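Local coordinates for ABC transporter, substrate binding protein (Mannopine) (Agrobacterium fabrum, PDB 5L9S) that probably serves as the periplasmic solute-binding component of an ABC transporter that takes up the opine mannopine, captured here open and without ligand, at residues A[175-178]-A[179-182]; A[195-198]-A[199-202]. One frame throughout, in Å; residues are numbered along the deposited sequence.

Interaction 1. Residues A[175-178]-A[179-182]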
loop_
_atom_site.group_PDB
_atom_site.type_symbol
_atom_site.label_atom_id
_atom_site.label_comp_id
_atom_site.label_asym_id
_atom_site.label_seq_id
_atom_site.Cartn_x
_atom_site.Cartn_y
_atom_site.Cartn_z
ATOM N N PHE A 175 9.417 -8.911 -19.031
ATOM C CA PHE A 175 10.549 -9.820 -18.809
ATOM C C PHE A 175 11.697 -9.560 -19.761
ATOM O O PHE A 175 12.853 -9.708 -19.355
ATOM C CB PHE A 175 10.120 -11.282 -18.859
ATOM C CG PHE A 175 9.588 -11.802 -17.545
ATOM C CD1 PHE A 175 10.431 -11.977 -16.454
ATOM C CD2 PHE A 175 8.249 -12.137 -17.404
ATOM C CE1 PHE A 175 9.944 -12.477 -15.250
ATOM C CE2 PHE A 175 7.764 -12.648 -16.200
ATOM C CZ PHE A 175 8.618 -12.830 -15.136
ATOM N N ARG A 176 11.380 -9.158 -21.019
ATOM C CA ARG A 176 12.339 -8.800 -22.074
ATOM C C ARG A 176 13.147 -7.578 -21.583
ATOM O O ARG A 176 14.379 -7.585 -21.662
ATOM C CB ARG A 176 11.578 -8.443 -23.365
ATOM C CG ARG A 176 11.973 -9.179 -24.631
ATOM C CD ARG A 176 11.080 -8.696 -25.781
ATOM N NE ARG A 176 9.813 -9.403 -25.744
ATOM C CZ ARG A 176 8.605 -8.920 -26.039
ATOM N NH1 ARG A 176 8.453 -7.648 -26.405
ATOM N NH2 ARG A 176 7.541 -9.703 -25.961
ATOM N N LYS A 177 12.445 -6.563 -21.022
ATOM C CA LYS A 177 13.056 -5.353 -20.478
ATOM C C LYS A 177 13.929 -5.668 -19.255
ATOM O O LYS A 177 15.057 -5.158 -19.178
ATOM C CB LYS A 177 12.001 -4.265 -20.175
ATOM C CG LYS A 177 12.565 -2.854 -19.868
ATOM C CD LYS A 177 13.107 -2.126 -21.107
ATOM C CE LYS A 177 13.613 -0.740 -20.814
ATOM N NZ LYS A 177 14.412 -0.199 -21.946
ATOM N N LEU A 178 13.423 -6.534 -18.322
ATOM C CA LEU A 178 14.155 -6.949 -17.121
ATOM C C LEU A 178 15.471 -7.611 -17.415
ATOM O O LEU A 178 16.408 -7.394 -16.656
ATOM C CB LEU A 178 13.331 -7.838 -16.206
ATOM C CG LEU A 178 12.571 -7.084 -15.153
ATOM C CD1 LEU A 178 11.467 -7.924 -14.579
ATOM C CD2 LEU A 178 13.505 -6.558 -14.063
ATOM N N ASP A 179 15.553 -8.406 -18.517
ATOM C CA ASP A 179 16.766 -9.110 -18.962
ATOM C C ASP A 179 17.905 -8.134 -19.290
ATOM O O ASP A 179 19.061 -8.436 -18.989
ATOM C CB ASP A 179 16.469 -10.070 -20.146
ATOM C CG ASP A 179 15.737 -11.378 -19.811
ATOM O OD1 ASP A 179 16.141 -12.060 -18.831
ATOM O OD2 ASP A 179 14.826 -11.766 -20.589
ATOM N N GLU A 180 17.574 -6.946 -19.854
ATOM C CA GLU A 180 18.535 -5.887 -20.190
ATOM C C GLU A 180 19.233 -5.353 -18.939
ATOM O O GLU A 180 20.408 -4.974 -19.010
ATOM C CB GLU A 180 17.838 -4.698 -20.865
ATOM C CG GLU A 180 17.181 -4.987 -22.198
ATOM C CD GLU A 180 16.553 -3.771 -22.857
ATOM O OE1 GLU A 180 15.740 -3.969 -23.789
ATOM O OE2 GLU A 180 16.863 -2.625 -22.444
ATOM N N LEU A 181 18.508 -5.315 -17.810
ATOM C CA LEU A 181 18.998 -4.777 -16.547
ATOM C C LEU A 181 19.567 -5.803 -15.562
ATOM O O LEU A 181 20.431 -5.438 -14.763
ATOM C CB LEU A 181 17.870 -3.966 -15.872
ATOM C CG LEU A 181 18.268 -2.974 -14.777
ATOM C CD1 LEU A 181 19.193 -1.869 -15.319
ATOM C CD2 LEU A 181 17.034 -2.373 -14.132
ATOM N N ARG A 182 19.074 -7.059 -15.617
ATOM C CA ARG A 182 19.316 -8.187 -14.699
ATOM C C ARG A 182 20.805 -8.355 -14.224
ATOM O O ARG A 182 20.991 -8.703 -13.048
ATOM C CB ARG A 182 18.715 -9.500 -15.276
ATOM C CG ARG A 182 19.661 -10.652 -15.639
ATOM C CD ARG A 182 18.972 -12.005 -15.498
ATOM N NE ARG A 182 18.777 -12.376 -14.091
ATOM C CZ ARG A 182 18.027 -13.389 -13.668
ATOM N NH1 ARG A 182 17.381 -14.157 -14.539
ATOM N NH2 ARG A 182 17.910 -13.638 -12.369
#
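Leu178 O receives two amides from the following turn of helix 171-181: Arg182 N at 2.9 Å, lying almost in line with the carbonyl bond, and Leu181 N in a weak bond at 3.2 Å. One turn back, Asp179 N bonds to Phe175 O at 3.1 Å. The Asp179 side chain, with CG placed beside its own backbone N (chi1 -75°), brings OD2 within 3.1 Å of that same Phe175 O; two acceptors face each other there without a bond, while OD1 is bonded by the indole nitrogen of Trp324. Glu180 runs straight out beyond CG and meets Lys177, whose chain bends at chi2 (73°). The two cross at an angle, and a loose salt bridge joins Lys177 NZ to Glu180 OE2 at 3.5 Å. Leu178 turns its branches from this polar flank toward Val151 and Leu152 of helix 149-158 and Trp321 of helix 307-325. The arrangement is that of a C-terminal stretch of amphipathic helix, in which weak i to i+3 bonds, from Glu180 N to Lys177 O and from Leu181 N to Leu178 O, accompany i to i+4 bonds and an i to i+3 Lys-Glu pair lies at the surface.

Interaction 2. Residues A[195-198]-A[199-202]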
loop_
_atom_site.group_PDB
_atom_site.type_symbol
_atom_site.label_atom_id
_atom_site.label_comp_id
_atom_site.label_asym_id
_atom_site.label_seq_id
_atom_site.Cartn_x
_atom_site.Cartn_y
_atom_site.Cartn_z
ATOM N N SER A 195 17.055 -4.224 2.225
ATOM C CA SER A 195 17.159 -3.059 1.337
ATOM C C SER A 195 17.757 -1.847 2.069
ATOM O O SER A 195 18.395 -0.999 1.455
ATOM C CB SER A 195 15.798 -2.719 0.752
ATOM O OG SER A 195 14.853 -2.439 1.769
ATOM N N VAL A 196 17.574 -1.799 3.391
ATOM C CA VAL A 196 18.091 -0.769 4.289
ATOM C C VAL A 196 19.571 -1.081 4.586
ATOM O O VAL A 196 20.405 -0.174 4.490
ATOM C CB VAL A 196 17.171 -0.674 5.542
ATOM C CG1 VAL A 196 17.896 -0.188 6.771
ATOM C CG2 VAL A 196 15.975 0.205 5.268
ATOM N N GLN A 197 19.907 -2.364 4.894
ATOM C CA GLN A 197 21.286 -2.803 5.159
ATOM C C GLN A 197 22.135 -2.585 3.891
ATOM O O GLN A 197 23.226 -2.024 3.960
ATOM C CB GLN A 197 21.362 -4.292 5.556
ATOM C CG GLN A 197 20.545 -4.774 6.776
ATOM C CD GLN A 197 20.938 -4.280 8.158
ATOM O OE1 GLN A 197 20.101 -4.247 9.078
ATOM N NE2 GLN A 197 22.216 -3.945 8.370
ATOM N N ALA A 198 21.616 -3.038 2.735
ATOM C CA ALA A 198 22.274 -2.955 1.435
ATOM C C ALA A 198 22.603 -1.509 1.067
ATOM O O ALA A 198 23.667 -1.258 0.506
ATOM C CB ALA A 198 21.401 -3.595 0.365
ATOM N N PHE A 199 21.710 -0.560 1.403
ATOM C CA PHE A 199 21.966 0.839 1.146
ATOM C C PHE A 199 23.057 1.377 2.092
ATOM O O PHE A 199 23.951 2.086 1.615
ATOM C CB PHE A 199 20.675 1.674 1.227
ATOM C CG PHE A 199 20.859 3.064 0.655
ATOM C CD1 PHE A 199 21.341 4.116 1.455
ATOM C CD2 PHE A 199 20.573 3.326 -0.683
ATOM C CE1 PHE A 199 21.534 5.391 0.919
ATOM C CE2 PHE A 199 20.757 4.609 -1.214
ATOM C CZ PHE A 199 21.240 5.627 -0.411
ATOM N N ARG A 200 22.992 1.036 3.409
ATOM C CA ARG A 200 23.974 1.427 4.428
ATOM C C ARG A 200 25.370 0.974 4.035
ATOM O O ARG A 200 26.323 1.717 4.237
ATOM C CB ARG A 200 23.634 0.803 5.793
ATOM C CG ARG A 200 22.418 1.358 6.469
ATOM C CD ARG A 200 22.283 0.717 7.810
ATOM N NE ARG A 200 21.096 1.205 8.466
ATOM C CZ ARG A 200 20.243 0.436 9.124
ATOM N NH1 ARG A 200 19.194 0.975 9.727
ATOM N NH2 ARG A 200 20.401 -0.884 9.142
ATOM N N ASN A 201 25.488 -0.251 3.496
ATOM C CA ASN A 201 26.746 -0.870 3.072
ATOM C C ASN A 201 27.168 -0.444 1.666
ATOM O O ASN A 201 28.258 -0.792 1.223
ATOM C CB ASN A 201 26.642 -2.394 3.182
ATOM C CG ASN A 201 26.489 -2.870 4.605
ATOM O OD1 ASN A 201 27.223 -2.460 5.508
ATOM N ND2 ASN A 201 25.516 -3.729 4.844
ATOM N N ASP A 202 26.314 0.335 0.982
ATOM C CA ASP A 202 26.501 0.848 -0.376
ATOM C C ASP A 202 26.571 -0.291 -1.403
ATOM O O ASP A 202 27.428 -0.287 -2.291
ATOM C CB ASP A 202 27.704 1.819 -0.463
ATOM C CG ASP A 202 27.634 2.794 -1.632
ATOM O OD1 ASP A 202 26.510 3.272 -1.948
ATOM O OD2 ASP A 202 28.705 3.091 -2.222
#
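Gln197 O takes the shortest bond here, from Asn201 N at 2.9 Å, with the amide nearly in line with the carbonyl. Asn201 folds its side chain back, with ND2 3.0 Å from Gln197 O but too poorly angled for a bond. One residue earlier Arg200 N bonds to Val196 O at 3.1 Å, close to straight.

The Arg200 side chain is the main feature. Its CG lies beside the backbone N (chi1 -70°) and the chain then runs extended to NE, following the same direction as Val196. This brings the guanidinium over the valine: Val196 CG1 sits 3.3 Å above the plane, over its centre, a methyl packed against one face of a flat cation. Gln197 comes from another direction, bent at chi2, and places OE1 in the guanidinium plane at its edge, 3.4 Å from Arg200 NH2; the amide and guanidinium planes are turned 75° apart. Glu220 adds a salt bridge to Arg200 NH1, which probably steadies the group's rotation, although Gln197 and Arg200 also touch a crystal neighbour.

On the inner side Ala198 packs against Val187 of strand 185-189, and Phe199 against Leu217 of helix 211-219. Asp202 then leaves the helix. Its positive phi (63°), together with two bonds back into the last turn, one of them from Asp202 N to Phe199 O at 3.0 Å, makes this a Schellman motif, the classic C-terminal stop of a helix.

How the interactions relate
Interactions 1 and 2 follow each other along the chain and do not touch: their centres are 23 Å apart and their nearest atoms about 14 Å. Helix 171-181 leads into strand 185-189, which leads into helix 192-200 and on to strand 206-210. Strands 185-189 and 206-210 each run parallel to strand 140-143, so each helix lies on a crossover connection in an alpha/beta part of this periplasmic binding protein. Both contacts sit near the C-terminal ends of these successive helices and are peripheral: their centres lie about 25 and 22 Å from the centre of the chain. The structure is unliganded, so no distance to a bound opine can be given.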